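Local coordinates for protein acyltransferase (Actinoplanes teichomyceticus, PDB 4Q38) that transfers long fatty acyl groups from acyl-CoA to the glucosamine of teicoplanin-type glycopeptide antibiotics, at residues R62-E72 against L155-R166; Y224-R232 against M330-P338. All coordinates share one frame; numbering follows the deposited sequence. Where two conformers were deposited one is given.

Contact 1. Residues R62-E72 against L155-R166; sequences RLEVPELDAEE and LTQLGELVAIHR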
loop_
_atom_site.group_PDB
_atom_site.type_symbol
_atom_site.label_atom_id
_atom_site.label_comp_id
_atom_site.label_asym_id
_atom_site.label_seq_id
_atom_site.Cartn_x
_atom_site.Cartn_y
_atom_site.Cartn_z
ATOM N N ARG A 62 -4.414 14.499 -9.731
ATOM C CA ARG A 62 -3.376 14.856 -8.766
ATOM C C ARG A 62 -2.797 13.603 -8.082
ATOM O O ARG A 62 -1.607 13.544 -7.768
ATOM C CB ARG A 62 -3.927 15.841 -7.731
ATOM C CG ARG A 62 -2.848 16.557 -6.940
ATOM C CD ARG A 62 -3.328 17.891 -6.403
ATOM N NE ARG A 62 -2.181 18.746 -6.116
ATOM C CZ ARG A 62 -2.255 19.971 -5.603
ATOM N NH1 ARG A 62 -3.436 20.504 -5.306
ATOM N NH2 ARG A 62 -1.142 20.662 -5.385
ATOM N N LEU A 63 -3.648 12.599 -7.899
ATOM C CA LEU A 63 -3.248 11.322 -7.307
ATOM C C LEU A 63 -2.739 10.318 -8.356
ATOM O O LEU A 63 -2.544 9.143 -8.060
ATOM C CB LEU A 63 -4.416 10.755 -6.493
ATOM C CG LEU A 63 -4.934 11.654 -5.359
ATOM C CD1 LEU A 63 -6.320 11.217 -4.908
ATOM C CD2 LEU A 63 -3.968 11.648 -4.185
ATOM N N GLU A 64 -2.527 10.797 -9.585
ATOM C CA GLU A 64 -1.972 9.988 -10.691
ATOM C C GLU A 64 -2.761 8.710 -11.021
ATOM O O GLU A 64 -2.206 7.720 -11.494
ATOM C CB GLU A 64 -0.484 9.672 -10.458
ATOM C CG GLU A 64 0.383 10.920 -10.342
ATOM C CD GLU A 64 1.862 10.631 -10.169
ATOM O OE1 GLU A 64 2.274 9.446 -10.152
ATOM O OE2 GLU A 64 2.623 11.614 -10.046
ATOM N N VAL A 65 -4.060 8.741 -10.774
ATOM C CA VAL A 65 -4.949 7.670 -11.229
ATOM C C VAL A 65 -5.052 7.758 -12.766
ATOM O O VAL A 65 -5.268 8.838 -13.292
ATOM C CB VAL A 65 -6.320 7.799 -10.552
ATOM C CG1 VAL A 65 -7.304 6.766 -11.091
ATOM C CG2 VAL A 65 -6.164 7.660 -9.030
ATOM N N PRO A 66 -4.849 6.634 -13.490
ATOM C CA PRO A 66 -4.916 6.746 -14.956
ATOM C C PRO A 66 -6.282 7.274 -15.419
ATOM O O PRO A 66 -7.301 7.024 -14.760
ATOM C CB PRO A 66 -4.690 5.308 -15.431
ATOM C CG PRO A 66 -3.902 4.671 -14.319
ATOM C CD PRO A 66 -4.481 5.271 -13.063
ATOM N N GLU A 67 -6.287 8.007 -16.532
ATOM C CA GLU A 67 -7.497 8.666 -17.036
ATOM C C GLU A 67 -8.664 7.705 -17.177
ATOM O O GLU A 67 -9.780 8.038 -16.790
ATOM C CB GLU A 67 -7.235 9.385 -18.375
ATOM C CG GLU A 67 -6.230 10.534 -18.296
ATOM C CD GLU A 67 -6.656 11.656 -17.351
ATOM O OE1 GLU A 67 -5.808 12.117 -16.554
ATOM O OE2 GLU A 67 -7.833 12.086 -17.402
ATOM N N LEU A 68 -8.402 6.516 -17.718
ATOM C CA LEU A 68 -9.450 5.513 -17.932
ATOM C C LEU A 68 -10.188 5.163 -16.635
ATOM O O LEU A 68 -11.428 5.230 -16.573
ATOM C CB LEU A 68 -8.872 4.246 -18.570
ATOM C CG LEU A 68 -9.826 3.061 -18.765
ATOM C CD1 LEU A 68 -10.941 3.409 -19.750
ATOM C CD2 LEU A 68 -9.062 1.828 -19.222
ATOM N N ASP A 69 -9.422 4.793 -15.607
ATOM C CA ASP A 69 -9.999 4.455 -14.303
ATOM C C ASP A 69 -10.713 5.639 -13.666
ATOM O O ASP A 69 -11.797 5.474 -13.121
ATOM C CB ASP A 69 -8.929 3.920 -13.343
ATOM C CG ASP A 69 -8.133 2.787 -13.943
ATOM O OD1 ASP A 69 -7.179 3.080 -14.669
ATOM O OD2 ASP A 69 -8.456 1.611 -13.690
ATOM N N ALA A 70 -10.091 6.817 -13.725
ATOM C CA ALA A 70 -10.649 8.031 -13.121
ATOM C C ALA A 70 -12.038 8.366 -13.681
ATOM O O ALA A 70 -12.964 8.682 -12.917
ATOM C CB ALA A 70 -9.696 9.204 -13.293
ATOM N N GLU A 71 -12.177 8.278 -15.007
ATOM C CA GLU A 71 -13.480 8.445 -15.671
ATOM C C GLU A 71 -14.497 7.506 -15.062
ATOM O O GLU A 71 -15.603 7.918 -14.706
ATOM C CB GLU A 71 -13.389 8.113 -17.160
ATOM C CG GLU A 71 -12.783 9.185 -18.038
ATOM C CD GLU A 71 -12.597 8.702 -19.466
ATOM O OE1 GLU A 71 -13.618 8.467 -20.148
ATOM O OE2 GLU A 71 -11.433 8.548 -19.898
ATOM N N GLU A 72 -14.118 6.235 -14.960
ATOM C CA GLU A 72 -15.001 5.200 -14.438
ATOM C C GLU A 72 -15.343 5.437 -12.970
ATOM O O GLU A 72 -16.488 5.226 -12.539
ATOM C CB GLU A 72 -14.381 3.812 -14.635
ATOM C CG GLU A 72 -14.250 3.404 -16.100
ATOM C CD GLU A 72 -13.598 2.043 -16.298
ATOM O OE1 GLU A 72 -13.211 1.386 -15.303
ATOM O OE2 GLU A 72 -13.481 1.624 -17.467
ATOM N N LEU A 155 0.619 10.580 -1.565
ATOM C CA LEU A 155 -0.730 10.122 -1.878
ATOM C C LEU A 155 -0.901 9.574 -3.298
ATOM O O LEU A 155 -1.872 8.868 -3.558
ATOM C CB LEU A 155 -1.760 11.239 -1.587
ATOM C CG LEU A 155 -1.841 11.684 -0.118
ATOM C CD1 LEU A 155 -2.818 12.843 0.058
ATOM C CD2 LEU A 155 -2.218 10.529 0.809
ATOM N N THR A 156 0.031 9.901 -4.206
ATOM C CA THR A 156 -0.006 9.409 -5.596
ATOM C C THR A 156 0.119 7.901 -5.735
ATOM O O THR A 156 -0.180 7.370 -6.808
ATOM C CB THR A 156 1.102 10.009 -6.503
ATOM O OG1 THR A 156 2.396 9.611 -6.021
ATOM C CG2 THR A 156 1.002 11.530 -6.593
ATOM N N GLN A 157 0.553 7.189 -4.689
ATOM C CA GLN A 157 0.544 5.730 -4.811
ATOM C C GLN A 157 -0.866 5.180 -5.059
ATOM O O GLN A 157 -1.009 4.056 -5.531
ATOM C CB GLN A 157 1.235 4.969 -3.661
ATOM C CG GLN A 157 1.584 3.539 -4.115
ATOM C CD GLN A 157 2.442 2.731 -3.157
ATOM O OE1 GLN A 157 3.211 1.842 -3.581
ATOM N NE2 GLN A 157 2.311 3.002 -1.884
ATOM N N LEU A 158 -1.905 5.967 -4.764
ATOM C CA LEU A 158 -3.262 5.526 -5.103
ATOM C C LEU A 158 -3.351 5.166 -6.581
ATOM O O LEU A 158 -3.868 4.110 -6.941
ATOM C CB LEU A 158 -4.317 6.591 -4.757
ATOM C CG LEU A 158 -5.747 6.220 -5.180
ATOM C CD1 LEU A 158 -6.264 4.990 -4.429
ATOM C CD2 LEU A 158 -6.690 7.408 -5.002
ATOM N N GLY A 159 -2.839 6.045 -7.435
ATOM C CA GLY A 159 -2.875 5.799 -8.879
ATOM C C GLY A 159 -2.146 4.529 -9.277
ATOM O O GLY A 159 -2.631 3.755 -10.093
ATOM N N GLU A 160 -0.972 4.315 -8.691
ATOM C CA GLU A 160 -0.173 3.112 -8.936
ATOM C C GLU A 160 -0.968 1.857 -8.583
ATOM O O GLU A 160 -0.991 0.887 -9.333
ATOM C CB GLU A 160 1.117 3.186 -8.101
ATOM C CG GLU A 160 1.988 1.925 -8.128
ATOM C CD GLU A 160 3.204 2.029 -7.219
ATOM O OE1 GLU A 160 3.909 3.051 -7.295
ATOM O OE2 GLU A 160 3.468 1.084 -6.431
ATOM N N LEU A 161 -1.636 1.891 -7.435
ATOM C CA LEU A 161 -2.357 0.714 -6.938
ATOM C C LEU A 161 -3.621 0.466 -7.756
ATOM O O LEU A 161 -3.997 -0.679 -7.988
ATOM C CB LEU A 161 -2.686 0.877 -5.452
ATOM C CG LEU A 161 -1.471 0.967 -4.502
ATOM C CD1 LEU A 161 -1.893 1.541 -3.155
ATOM C CD2 LEU A 161 -0.805 -0.399 -4.314
ATOM N N VAL A 162 -4.265 1.543 -8.206
ATOM C CA VAL A 162 -5.374 1.415 -9.153
ATOM C C VAL A 162 -4.878 0.742 -10.457
ATOM O O VAL A 162 -5.466 -0.241 -10.915
ATOM C CB VAL A 162 -6.038 2.782 -9.418
ATOM C CG1 VAL A 162 -7.111 2.662 -10.492
ATOM C CG2 VAL A 162 -6.651 3.314 -8.130
ATOM N N ALA A 163 -3.788 1.260 -11.026
ATOM C CA ALA A 163 -3.190 0.686 -12.251
ATOM C C ALA A 163 -2.823 -0.786 -12.079
ATOM O O ALA A 163 -3.079 -1.605 -12.970
ATOM C CB ALA A 163 -1.971 1.486 -12.686
ATOM N N ILE A 164 -2.242 -1.117 -10.926
ATOM C CA ILE A 164 -1.908 -2.504 -10.582
ATOM C C ILE A 164 -3.141 -3.399 -10.585
ATOM O O ILE A 164 -3.094 -4.509 -11.105
ATOM C CB ILE A 164 -1.173 -2.592 -9.221
ATOM C CG1 ILE A 164 0.300 -2.157 -9.380
ATOM C CG2 ILE A 164 -1.284 -3.991 -8.615
ATOM C CD1 ILE A 164 0.954 -1.754 -8.068
ATOM N N HIS A 165 -4.243 -2.936 -9.997
ATOM C CA HIS A 165 -5.460 -3.753 -10.007
ATOM C C HIS A 165 -5.836 -4.157 -11.407
ATOM O O HIS A 165 -6.110 -5.338 -11.670
ATOM C CB HIS A 165 -6.634 -3.052 -9.318
ATOM C CG HIS A 165 -7.878 -3.908 -9.239
ATOM N ND1 HIS A 165 -8.662 -4.137 -10.306
ATOM C CD2 HIS A 165 -8.438 -4.613 -8.180
ATOM C CE1 HIS A 165 -9.676 -4.943 -9.954
ATOM N NE2 HIS A 165 -9.544 -5.230 -8.652
ATOM N N ARG A 166 -5.821 -3.192 -12.322
ATOM C CA ARG A 166 -6.255 -3.426 -13.697
ATOM C C ARG A 166 -5.290 -4.341 -14.447
ATOM O O ARG A 166 -5.721 -5.208 -15.205
ATOM C CB ARG A 166 -6.442 -2.107 -14.443
ATOM C CG ARG A 166 -6.949 -2.255 -15.875
ATOM C CD ARG A 166 -7.185 -0.900 -16.531
ATOM N NE ARG A 166 -8.258 -0.150 -15.872
ATOM C CZ ARG A 166 -9.548 -0.216 -16.202
ATOM N NH1 ARG A 166 -9.958 -1.016 -17.187
ATOM N NH2 ARG A 166 -10.434 0.519 -15.537
HETATM O O HOH W 1 -8.076 -0.274 -11.780
HETATM O O HOH W 2 -12.496 -0.532 -18.241
#
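The guanidinium of Arg166 has the methyl CD2 of Leu68 over one face, displaced toward the rim, while its edge is taken by two carboxylates, Asp69 OD2 and Glu72 OE1. This salt-bridge network joins helices 67-76 and 157-169 of the N-acyltransferase N-terminal domain, whose short segments here run almost at right angles (93°). The grip on Asp69 is side-on but converges on one oxygen: Arg166 NE lies 2.8 Å and NH2 2.9 Å from Asp69 OD2, both arriving over the same face of the carboxylate. NH2 also reaches Glu72 OE1 at 2.9 Å, an oxygen that is also hydrogen-bonded to Tyr124 OH; these bonds together fix the rotation of the guanidinium. The CG anti to the backbone N (chi1 -178°) and the bend at chi3 bring the guanidinium of Arg166 to meet the Asp69 side chain, which comes from the opposite direction. Beside it, Val162 CG1 packs on Asp69 CB and CG.

Further toward the N-terminal ends, a Schellman motif with Glu64 as its C-prime residue ends helix 53-62 and turns the chain across Gly159. There the backbones nearly touch, Val65 CA being 3.7 Å from Gly159 CA. Leu63 lies alongside Leu155, and its CD1 meets Leu158 CD2. At Gly159, CA-H points to Glu64 O at 3.3 Å, while its N makes a weak hydrogen bond to Leu63 O.

Contact 2. Residues Y224-R232 against M330-P338; sequences YDESLHRAR and MRTGFVKLP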
loop_
_atom_site.group_PDB
_atom_site.type_symbol
_atom_site.label_atom_id
_atom_site.label_comp_id
_atom_site.label_asym_id
_atom_site.label_seq_id
_atom_site.Cartn_x
_atom_site.Cartn_y
_atom_site.Cartn_z
ATOM N N TYR A 224 18.291 6.074 -4.562
ATOM C CA TYR A 224 18.226 5.385 -3.262
ATOM C C TYR A 224 18.972 6.185 -2.172
ATOM O O TYR A 224 18.437 6.400 -1.070
ATOM C CB TYR A 224 18.793 3.969 -3.405
ATOM C CG TYR A 224 19.086 3.229 -2.102
ATOM C CD1 TYR A 224 18.125 2.426 -1.492
ATOM C CD2 TYR A 224 20.342 3.305 -1.511
ATOM C CE1 TYR A 224 18.407 1.742 -0.308
ATOM C CE2 TYR A 224 20.632 2.628 -0.336
ATOM C CZ TYR A 224 19.666 1.850 0.265
ATOM O OH TYR A 224 19.990 1.186 1.440
ATOM N N ASP A 225 20.186 6.631 -2.495
ATOM C CA ASP A 225 21.021 7.356 -1.538
ATOM C C ASP A 225 20.416 8.700 -1.137
ATOM O O ASP A 225 20.492 9.090 0.030
ATOM C CB ASP A 225 22.438 7.536 -2.087
ATOM C CG ASP A 225 23.258 6.264 -2.005
ATOM O OD1 ASP A 225 23.050 5.463 -1.062
ATOM O OD2 ASP A 225 24.124 6.065 -2.877
ATOM N N GLU A 226 19.816 9.399 -2.109
ATOM C CA GLU A 226 19.131 10.660 -1.843
ATOM C C GLU A 226 17.975 10.453 -0.879
ATOM O O GLU A 226 17.805 11.211 0.071
ATOM C CB GLU A 226 18.628 11.307 -3.144
ATOM C CG GLU A 226 19.704 12.081 -3.870
ATOM C CD GLU A 226 20.313 13.151 -2.996
ATOM O OE1 GLU A 226 19.566 14.063 -2.557
ATOM O OE2 GLU A 226 21.532 13.076 -2.743
ATOM N N SER A 227 17.181 9.414 -1.124
ATOM C CA SER A 227 16.074 9.097 -0.231
ATOM C C SER A 227 16.556 8.805 1.182
ATOM O O SER A 227 15.997 9.336 2.133
ATOM C CB SER A 227 15.283 7.897 -0.731
ATOM O OG SER A 227 14.336 8.264 -1.694
ATOM N N LEU A 228 17.569 7.947 1.316
ATOM C CA LEU A 228 18.145 7.666 2.640
ATOM C C LEU A 228 18.604 8.909 3.383
ATOM O O LEU A 228 18.403 9.010 4.592
ATOM C CB LEU A 228 19.303 6.672 2.561
ATOM C CG LEU A 228 18.983 5.196 2.735
ATOM C CD1 LEU A 228 20.312 4.471 2.669
ATOM C CD2 LEU A 228 18.299 4.914 4.072
ATOM N N HIS A 229 19.222 9.853 2.669
ATOM C CA HIS A 229 19.632 11.121 3.273
ATOM C C HIS A 229 18.487 12.000 3.702
ATOM O O HIS A 229 18.645 12.844 4.578
ATOM C CB HIS A 229 20.583 11.883 2.344
ATOM C CG HIS A 229 21.993 11.354 2.384
ATOM N ND1 HIS A 229 22.346 10.199 1.791
ATOM C CD2 HIS A 229 23.129 11.831 3.022
ATOM C CE1 HIS A 229 23.654 9.960 2.019
ATOM N NE2 HIS A 229 24.131 10.961 2.769
ATOM N N ARG A 230 17.321 11.821 3.091
ATOM C CA ARG A 230 16.165 12.644 3.441
ATOM C C ARG A 230 15.458 12.168 4.724
ATOM O O ARG A 230 14.760 12.938 5.378
ATOM C CB ARG A 230 15.174 12.663 2.272
ATOM C CG ARG A 230 15.667 13.508 1.095
ATOM C CD ARG A 230 14.733 13.444 -0.107
ATOM N NE ARG A 230 13.397 13.939 0.227
ATOM C CZ ARG A 230 12.411 14.125 -0.649
ATOM N NH1 ARG A 230 12.607 13.887 -1.947
ATOM N NH2 ARG A 230 11.234 14.580 -0.224
ATOM N N ALA A 231 15.658 10.905 5.078
ATOM C CA ALA A 231 14.820 10.262 6.083
ATOM C C ALA A 231 14.940 10.919 7.461
ATOM O O ALA A 231 13.954 11.428 7.981
ATOM C CB ALA A 231 15.108 8.767 6.146
ATOM N N ARG A 232 16.142 10.939 8.038
ATOM C CA ARG A 232 16.298 11.481 9.382
ATOM C C ARG A 232 15.906 12.966 9.490
ATOM O O ARG A 232 15.160 13.336 10.403
ATOM C CB ARG A 232 17.697 11.201 9.940
ATOM C CG ARG A 232 17.679 10.767 11.394
ATOM C CD ARG A 232 18.869 9.885 11.733
ATOM N NE ARG A 232 20.137 10.554 11.446
ATOM C CZ ARG A 232 20.944 11.083 12.363
ATOM N NH1 ARG A 232 20.636 11.026 13.655
ATOM N NH2 ARG A 232 22.075 11.667 11.978
ATOM N N MET A 330 11.408 -14.119 1.813
ATOM C CA MET A 330 11.479 -12.752 2.313
ATOM C C MET A 330 12.590 -12.689 3.345
ATOM O O MET A 330 12.674 -13.548 4.220
ATOM C CB MET A 330 10.163 -12.347 2.975
ATOM C CG MET A 330 10.117 -10.880 3.388
ATOM S SD MET A 330 8.646 -10.452 4.348
ATOM C CE MET A 330 9.083 -11.120 5.956
ATOM N N ARG A 331 13.452 -11.687 3.245
ATOM C CA ARG A 331 14.485 -11.517 4.265
ATOM C C ARG A 331 14.342 -10.140 4.890
ATOM O O ARG A 331 13.782 -9.227 4.277
ATOM C CB ARG A 331 15.891 -11.727 3.690
ATOM C CG ARG A 331 16.145 -13.117 3.093
ATOM C CD ARG A 331 16.052 -14.254 4.111
ATOM N NE ARG A 331 16.980 -14.111 5.236
ATOM C CZ ARG A 331 18.250 -14.518 5.232
ATOM N NH1 ARG A 331 18.775 -15.104 4.162
ATOM N NH2 ARG A 331 18.997 -14.330 6.306
ATOM N N THR A 332 14.835 -10.014 6.118
ATOM C CA THR A 332 14.701 -8.803 6.898
ATOM C C THR A 332 16.084 -8.296 7.282
ATOM O O THR A 332 16.961 -9.076 7.649
ATOM C CB THR A 332 13.846 -9.068 8.156
ATOM O OG1 THR A 332 12.502 -9.334 7.751
ATOM C CG2 THR A 332 13.842 -7.878 9.104
ATOM N N GLY A 333 16.275 -6.988 7.174
ATOM C CA GLY A 333 17.539 -6.382 7.529
ATOM C C GLY A 333 17.376 -4.919 7.853
ATOM O O GLY A 333 16.260 -4.385 7.835
ATOM N N PHE A 334 18.502 -4.273 8.147
ATOM C CA PHE A 334 18.521 -2.858 8.482
ATOM C C PHE A 334 19.688 -2.133 7.825
ATOM O O PHE A 334 20.680 -2.753 7.415
ATOM C CB PHE A 334 18.587 -2.655 10.004
ATOM C CG PHE A 334 19.941 -2.980 10.607
ATOM C CD1 PHE A 334 20.944 -2.013 10.679
ATOM C CD2 PHE A 334 20.211 -4.253 11.096
ATOM C CE1 PHE A 334 22.189 -2.314 11.229
ATOM C CE2 PHE A 334 21.455 -4.558 11.656
ATOM C CZ PHE A 334 22.445 -3.586 11.719
ATOM N N VAL A 335 19.541 -0.813 7.733
ATOM C CA VAL A 335 20.629 0.098 7.411
ATOM C C VAL A 335 20.511 1.286 8.358
ATOM O O VAL A 335 19.412 1.760 8.632
ATOM C CB VAL A 335 20.597 0.579 5.932
ATOM C CG1 VAL A 335 21.028 -0.533 4.986
ATOM C CG2 VAL A 335 19.216 1.098 5.534
ATOM N N LYS A 336 21.638 1.755 8.876
ATOM C CA LYS A 336 21.648 2.950 9.714
ATOM C C LYS A 336 21.269 4.155 8.861
ATOM O O LYS A 336 21.671 4.246 7.699
ATOM C CB LYS A 336 23.042 3.134 10.343
ATOM C CG LYS A 336 23.195 4.333 11.271
ATOM C CD LYS A 336 22.813 4.020 12.718
ATOM C CE LYS A 336 23.599 4.908 13.682
ATOM N NZ LYS A 336 23.118 4.816 15.094
ATOM N N LEU A 337 20.476 5.063 9.419
ATOM C CA LEU A 337 20.098 6.285 8.699
ATOM C C LEU A 337 21.246 7.287 8.682
ATOM O O LEU A 337 21.787 7.616 9.740
ATOM C CB LEU A 337 18.870 6.934 9.338
ATOM C CG LEU A 337 17.599 6.074 9.370
ATOM C CD1 LEU A 337 16.545 6.717 10.262
ATOM C CD2 LEU A 337 17.056 5.836 7.972
ATOM N N PRO A 338 21.613 7.792 7.483
ATOM C CA PRO A 338 22.705 8.774 7.455
ATOM C C PRO A 338 22.307 10.052 8.184
ATOM O O PRO A 338 21.119 10.359 8.323
ATOM C CB PRO A 338 22.919 9.046 5.956
ATOM C CG PRO A 338 21.691 8.540 5.277
ATOM C CD PRO A 338 21.130 7.442 6.134
ATOM O OXT PRO A 338 23.154 10.795 8.673
HETATM O O HOH W 3 18.677 9.873 7.134
HETATM O O HOH W 4 20.811 13.069 6.224
HETATM O O HOH W 5 20.961 13.003 9.070
#
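Pro338, the last residue of the chain, lays its ring on one face of the His229 imidazole, the two side chains crossing at about a right angle. Pro338 CG stands 3.9 Å from the ring centroid and 9° off its normal, a CH-pi contact. At the imidazole edge, His229 ND1 donates to Asp225 O (2.8 Å). Leu228 is set crosswise to both Val335 and Leu337, its CD2 lying 4.2 Å from Val335 CG2 and equally far from Leu337 CD2. The latter methyl also touches Ala231 CB. In this way helix 221-238 of the GNAT-like domain packs against the end of strand 331-336 and the C-terminal residues that follow it. At the N-terminal end of the helical segment, Tyr224, coming from the opposite direction, brings its OH up to both methyls of Val335, with a weak hydrogen bond to Trp275 NE1 besides; its side chain is about 4 Å from the bound decanoyl-glucosamine. Arg232, bent at chi3 (57°), crosses Leu337 obliquely and brings NE to Pro338 O at 3.3 Å in a nearly straight bond, from above the carboxylate plane. A longer salt bridge of 3.6 Å links Arg232 NH2 to Pro338 OXT, and one water joins Pro338 O to Leu228 O and Arg232 N.

Overall arrangement
After helices 18-25 and 32-41, the chain leaves helix 53-62 and reaches contact 1, which closes a largely helical loop of 82 residues when 155-166 returns against 62-72. The chain then enters the GNAT-like part, laying down strands 188-191, 194-200 and 206-211 before helix 221-238 opens contact 2. That second loop, 97 residues long, closes only at the C terminus, where 330-338 comes back to the helix. The two loops follow in series, neither nested nor crossing. Contact 1 ties helices within the N-terminal domain; contact 2 ties a helix to the sheet of the C-terminal one. Their centres lie about 27 Å apart and their nearest atoms about 11 Å, so the contacts do not touch.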